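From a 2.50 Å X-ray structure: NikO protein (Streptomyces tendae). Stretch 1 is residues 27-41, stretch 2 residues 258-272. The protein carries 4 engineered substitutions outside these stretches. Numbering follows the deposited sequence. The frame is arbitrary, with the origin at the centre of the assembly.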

# COMPACT_ATOMS: atom_id res chain seq x y z
N ALA A 27 21.54 27.08 6.67
CA ALA A 27 21.71 25.78 7.30
C ALA A 27 20.76 25.62 8.48
O ALA A 27 20.42 26.59 9.15
CB ALA A 27 23.15 25.60 7.74
N VAL A 28 20.33 24.38 8.71
CA VAL A 28 19.46 24.08 9.84
C VAL A 28 20.06 22.97 10.70
O VAL A 28 20.65 22.02 10.19
CB VAL A 28 18.05 23.66 9.38
CG1 VAL A 28 17.30 24.84 8.81
CG2 VAL A 28 18.14 22.53 8.36
N ARG A 29 19.92 23.11 12.02
CA ARG A 29 20.36 22.06 12.93
C ARG A 29 19.15 21.39 13.58
O ARG A 29 18.24 22.06 14.06
CB ARG A 29 21.32 22.61 13.99
CG ARG A 29 20.75 23.74 14.84
CD ARG A 29 21.75 24.19 15.89
NE ARG A 29 22.11 23.12 16.82
CZ ARG A 29 23.35 22.77 17.12
NH1 ARG A 29 24.37 23.40 16.56
NH2 ARG A 29 23.58 21.78 17.98
N THR A 30 19.16 20.06 13.58
CA THR A 30 18.04 19.30 14.13
C THR A 30 18.15 19.15 15.64
O THR A 30 19.24 19.29 16.21
CB THR A 30 17.97 17.90 13.49
OG1 THR A 30 19.20 17.20 13.72
CG2 THR A 30 17.71 18.00 12.00
N SER A 31 17.02 18.88 16.27
CA SER A 31 17.00 18.56 17.70
C SER A 31 16.82 17.06 17.87
O SER A 31 16.50 16.35 16.91
CB SER A 31 15.88 19.32 18.41
OG SER A 31 16.12 20.72 18.37
N GLY A 32 17.02 16.57 19.09
CA GLY A 32 16.91 15.15 19.37
C GLY A 32 15.51 14.61 19.19
O GLY A 32 14.53 15.36 19.21
N PHE A 33 15.42 13.30 19.00
CA PHE A 33 14.14 12.63 18.78
C PHE A 33 13.24 12.77 20.01
O PHE A 33 13.60 12.34 21.11
CB PHE A 33 14.35 11.15 18.45
CG PHE A 33 13.18 10.50 17.79
CD1 PHE A 33 12.14 11.25 17.26
CD2 PHE A 33 13.10 9.11 17.69
CE1 PHE A 33 11.06 10.64 16.64
CE2 PHE A 33 12.02 8.50 17.08
CZ PHE A 33 11.00 9.26 16.56
N LYS A 34 12.08 13.38 19.80
CA LYS A 34 11.08 13.56 20.85
C LYS A 34 10.66 12.24 21.48
O LYS A 34 10.53 12.13 22.70
CB LYS A 34 9.85 14.26 20.26
CG LYS A 34 8.60 14.12 21.10
CD LYS A 34 7.39 14.67 20.37
CE LYS A 34 6.12 14.45 21.16
NZ LYS A 34 4.92 14.96 20.44
N HIS A 35 10.45 11.23 20.65
CA HIS A 35 9.96 9.94 21.12
C HIS A 35 11.04 9.14 21.85
O HIS A 35 10.74 8.39 22.78
CB HIS A 35 9.36 9.14 19.96
CG HIS A 35 8.18 9.80 19.33
ND1 HIS A 35 8.06 9.98 17.96
CD2 HIS A 35 7.05 10.32 19.87
CE1 HIS A 35 6.92 10.59 17.70
NE2 HIS A 35 6.29 10.81 18.84
N SER A 36 12.29 9.31 21.43
CA SER A 36 13.41 8.67 22.12
C SER A 36 13.65 9.32 23.47
O SER A 36 14.05 8.66 24.43
CB SER A 36 14.69 8.76 21.28
OG SER A 36 14.62 7.91 20.15
N LEU A 37 13.39 10.62 23.54
CA LEU A 37 13.49 11.37 24.78
C LEU A 37 12.52 10.81 25.82
O LEU A 37 12.88 10.62 26.98
CB LEU A 37 13.21 12.85 24.54
CG LEU A 37 12.97 13.70 25.78
CD1 LEU A 37 14.19 13.72 26.68
CD2 LEU A 37 12.58 15.11 25.38
N VAL A 38 11.30 10.55 25.38
CA VAL A 38 10.27 10.00 26.25
C VAL A 38 10.68 8.64 26.81
O VAL A 38 10.60 8.41 28.02
CB VAL A 38 8.92 9.85 25.51
CG1 VAL A 38 7.95 9.00 26.31
CG2 VAL A 38 8.33 11.22 25.21
N THR A 39 11.12 7.74 25.93
CA THR A 39 11.48 6.39 26.33
C THR A 39 12.75 6.35 27.18
O THR A 39 12.89 5.49 28.06
CB THR A 39 11.64 5.46 25.11
OG1 THR A 39 12.56 6.05 24.18
CG2 THR A 39 10.30 5.24 24.43
N THR A 40 13.67 7.26 26.92
CA THR A 40 14.90 7.35 27.71
C THR A 40 14.59 7.83 29.12
O THR A 40 15.11 7.30 30.10
CB THR A 40 15.93 8.29 27.06
OG1 THR A 40 16.24 7.83 25.74
CG2 THR A 40 17.21 8.35 27.88
N VAL A 41 13.73 8.85 29.21
CA VAL A 41 13.30 9.37 30.50
C VAL A 41 12.47 8.33 31.24
O VAL A 41 12.61 8.16 32.46
CB VAL A 41 12.48 10.67 30.32
CG1 VAL A 41 11.73 11.02 31.59
CG2 VAL A 41 13.39 11.82 29.91
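Stretch 2 258-272: DVTLIPDLIEVVTWI

Four hydrogen bonds fix stretch 2 on stretch 1. Two join backbones around a single bridge between Gly 32 and Pro 263 (CA to CA 4.3 Å): Asp 264 N donates to Ser 31 O at 2.7 Å (159° at the hydrogen), and Phe 33 N to Ile 262 O, also 2.7 Å but more bent at 141°. Ser 31 N reaches Glu 267 OE1 at 2.8 Å and Lys 34 N reaches Asp 264 OD2 at 3.1 Å, both at 168°. Because Asp 264 OD1 also accepts from Glu 267 N (3.0 Å), this N-cap residue of the helix that starts at Leu 265 binds the first turns of both helices.

The register is antiparallel: Val 28 lies nearest Trp 271, Phe 33 nearest Asp 264 (CA to CA 3.6 Å) and Thr 40 nearest Val 259. Each stretch runs from extended strand through a loop into a helix, so the helix of one faces the strand end of the other.

Packing follows that order. Leu 265 CG sits 3.9 Å from the centroid of the Phe 33 ring, 13° off its normal; Val 28 CG1 covers the Trp 271 six-membered ring likewise, 3.8 Å from its centroid. Leu 261 CD1 meets Leu 37 CB at 3.8 Å, and Val 259 CG1 meets Thr 40 CG2 at 4.0 Å.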

# COMPACT_ATOMS: atom_id res chain seq x y z
N ASP A 258 25.25 7.94 30.07
CA ASP A 258 25.41 9.07 29.17
C ASP A 258 24.90 8.68 27.78
O ASP A 258 25.39 7.73 27.18
CB ASP A 258 26.88 9.49 29.08
CG ASP A 258 27.23 10.58 30.07
OD1 ASP A 258 26.55 10.68 31.11
OD2 ASP A 258 28.20 11.32 29.81
N VAL A 259 23.91 9.41 27.28
CA VAL A 259 23.32 9.09 25.99
C VAL A 259 23.07 10.33 25.13
O VAL A 259 22.54 11.34 25.61
CB VAL A 259 22.02 8.27 26.15
CG1 VAL A 259 21.03 8.99 27.06
CG2 VAL A 259 21.40 7.96 24.80
N THR A 260 23.47 10.26 23.87
CA THR A 260 23.20 11.32 22.91
C THR A 260 22.05 10.92 22.00
O THR A 260 22.16 9.97 21.22
CB THR A 260 24.44 11.63 22.06
OG1 THR A 260 25.54 11.96 22.91
CG2 THR A 260 24.16 12.80 21.12
N LEU A 261 20.94 11.64 22.09
CA LEU A 261 19.74 11.31 21.33
C LEU A 261 19.95 11.33 19.82
O LEU A 261 20.69 12.15 19.29
CB LEU A 261 18.59 12.26 21.69
CG LEU A 261 17.96 12.11 23.07
CD1 LEU A 261 16.78 13.05 23.22
CD2 LEU A 261 17.54 10.67 23.32
N ILE A 262 19.29 10.40 19.14
CA ILE A 262 19.25 10.39 17.69
C ILE A 262 18.47 11.62 17.23
O ILE A 262 17.48 12.00 17.87
CB ILE A 262 18.60 9.08 17.17
CG1 ILE A 262 18.64 8.99 15.65
CG2 ILE A 262 17.17 8.94 17.67
CD1 ILE A 262 18.17 7.66 15.11
N PRO A 263 18.93 12.28 16.16
CA PRO A 263 18.22 13.44 15.62
C PRO A 263 16.76 13.11 15.31
O PRO A 263 16.46 11.99 14.89
CB PRO A 263 18.98 13.73 14.32
CG PRO A 263 20.37 13.30 14.62
CD PRO A 263 20.23 12.08 15.49
N ASP A 264 15.87 14.07 15.54
CA ASP A 264 14.44 13.86 15.36
C ASP A 264 14.12 13.41 13.94
O ASP A 264 14.40 14.12 12.98
CB ASP A 264 13.66 15.14 15.70
CG ASP A 264 12.17 14.88 15.88
OD1 ASP A 264 11.46 14.78 14.87
OD2 ASP A 264 11.72 14.79 17.05
N LEU A 265 13.54 12.22 13.83
CA LEU A 265 13.29 11.58 12.55
C LEU A 265 12.35 12.39 11.66
O LEU A 265 12.61 12.59 10.48
CB LEU A 265 12.73 10.17 12.75
CG LEU A 265 13.55 9.24 13.65
CD1 LEU A 265 12.94 7.85 13.69
CD2 LEU A 265 14.99 9.18 13.19
N ILE A 266 11.26 12.87 12.25
CA ILE A 266 10.26 13.60 11.49
C ILE A 266 10.73 15.02 11.17
O ILE A 266 10.34 15.60 10.16
CB ILE A 266 8.90 13.64 12.22
CG1 ILE A 266 8.53 12.24 12.71
CG2 ILE A 266 7.81 14.19 11.31
CD1 ILE A 266 8.46 11.21 11.60
N GLU A 267 11.59 15.57 12.02
CA GLU A 267 12.16 16.89 11.76
C GLU A 267 13.06 16.82 10.53
O GLU A 267 13.08 17.74 9.71
CB GLU A 267 12.95 17.41 12.96
CG GLU A 267 13.49 18.82 12.75
CD GLU A 267 14.39 19.28 13.88
OE1 GLU A 267 14.58 18.51 14.85
OE2 GLU A 267 14.91 20.41 13.79
N VAL A 268 13.80 15.72 10.40
CA VAL A 268 14.64 15.50 9.23
C VAL A 268 13.79 15.45 7.97
O VAL A 268 14.10 16.10 6.97
CB VAL A 268 15.46 14.20 9.35
CG1 VAL A 268 16.19 13.90 8.05
CG2 VAL A 268 16.44 14.29 10.51
N VAL A 269 12.71 14.68 8.03
CA VAL A 269 11.76 14.59 6.92
C VAL A 269 11.21 15.96 6.58
O VAL A 269 11.12 16.33 5.41
CB VAL A 269 10.58 13.65 7.28
CG1 VAL A 269 9.52 13.68 6.18
CG2 VAL A 269 11.08 12.23 7.51
N THR A 270 10.86 16.72 7.61
CA THR A 270 10.29 18.06 7.45
C THR A 270 11.24 19.00 6.71
O THR A 270 10.82 19.74 5.82
CB THR A 270 9.92 18.68 8.81
OG1 THR A 270 9.03 17.81 9.51
CG2 THR A 270 9.26 20.03 8.62
N TRP A 271 12.52 18.95 7.06
CA TRP A 271 13.50 19.83 6.44
C TRP A 271 13.86 19.40 5.02
O TRP A 271 14.15 20.24 4.17
CB TRP A 271 14.76 19.94 7.31
CG TRP A 271 14.56 20.74 8.55
CD1 TRP A 271 14.69 20.31 9.84
CD2 TRP A 271 14.17 22.12 8.63
NE1 TRP A 271 14.42 21.34 10.71
CE2 TRP A 271 14.10 22.46 9.99
CE3 TRP A 271 13.89 23.10 7.67
CZ2 TRP A 271 13.75 23.74 10.43
CZ3 TRP A 271 13.55 24.37 8.10
CH2 TRP A 271 13.48 24.67 9.47
N ILE A 272 13.85 18.10 4.78
CA ILE A 272 14.08 17.58 3.44
C ILE A 272 12.96 18.03 2.51
O ILE A 272 13.20 18.46 1.38
CB ILE A 272 14.18 16.04 3.43
CG1 ILE A 272 15.44 15.58 4.16
CG2 ILE A 272 14.18 15.51 2.01
CD1 ILE A 272 15.57 14.08 4.28
O HOH W 1 15.78 22.21 15.67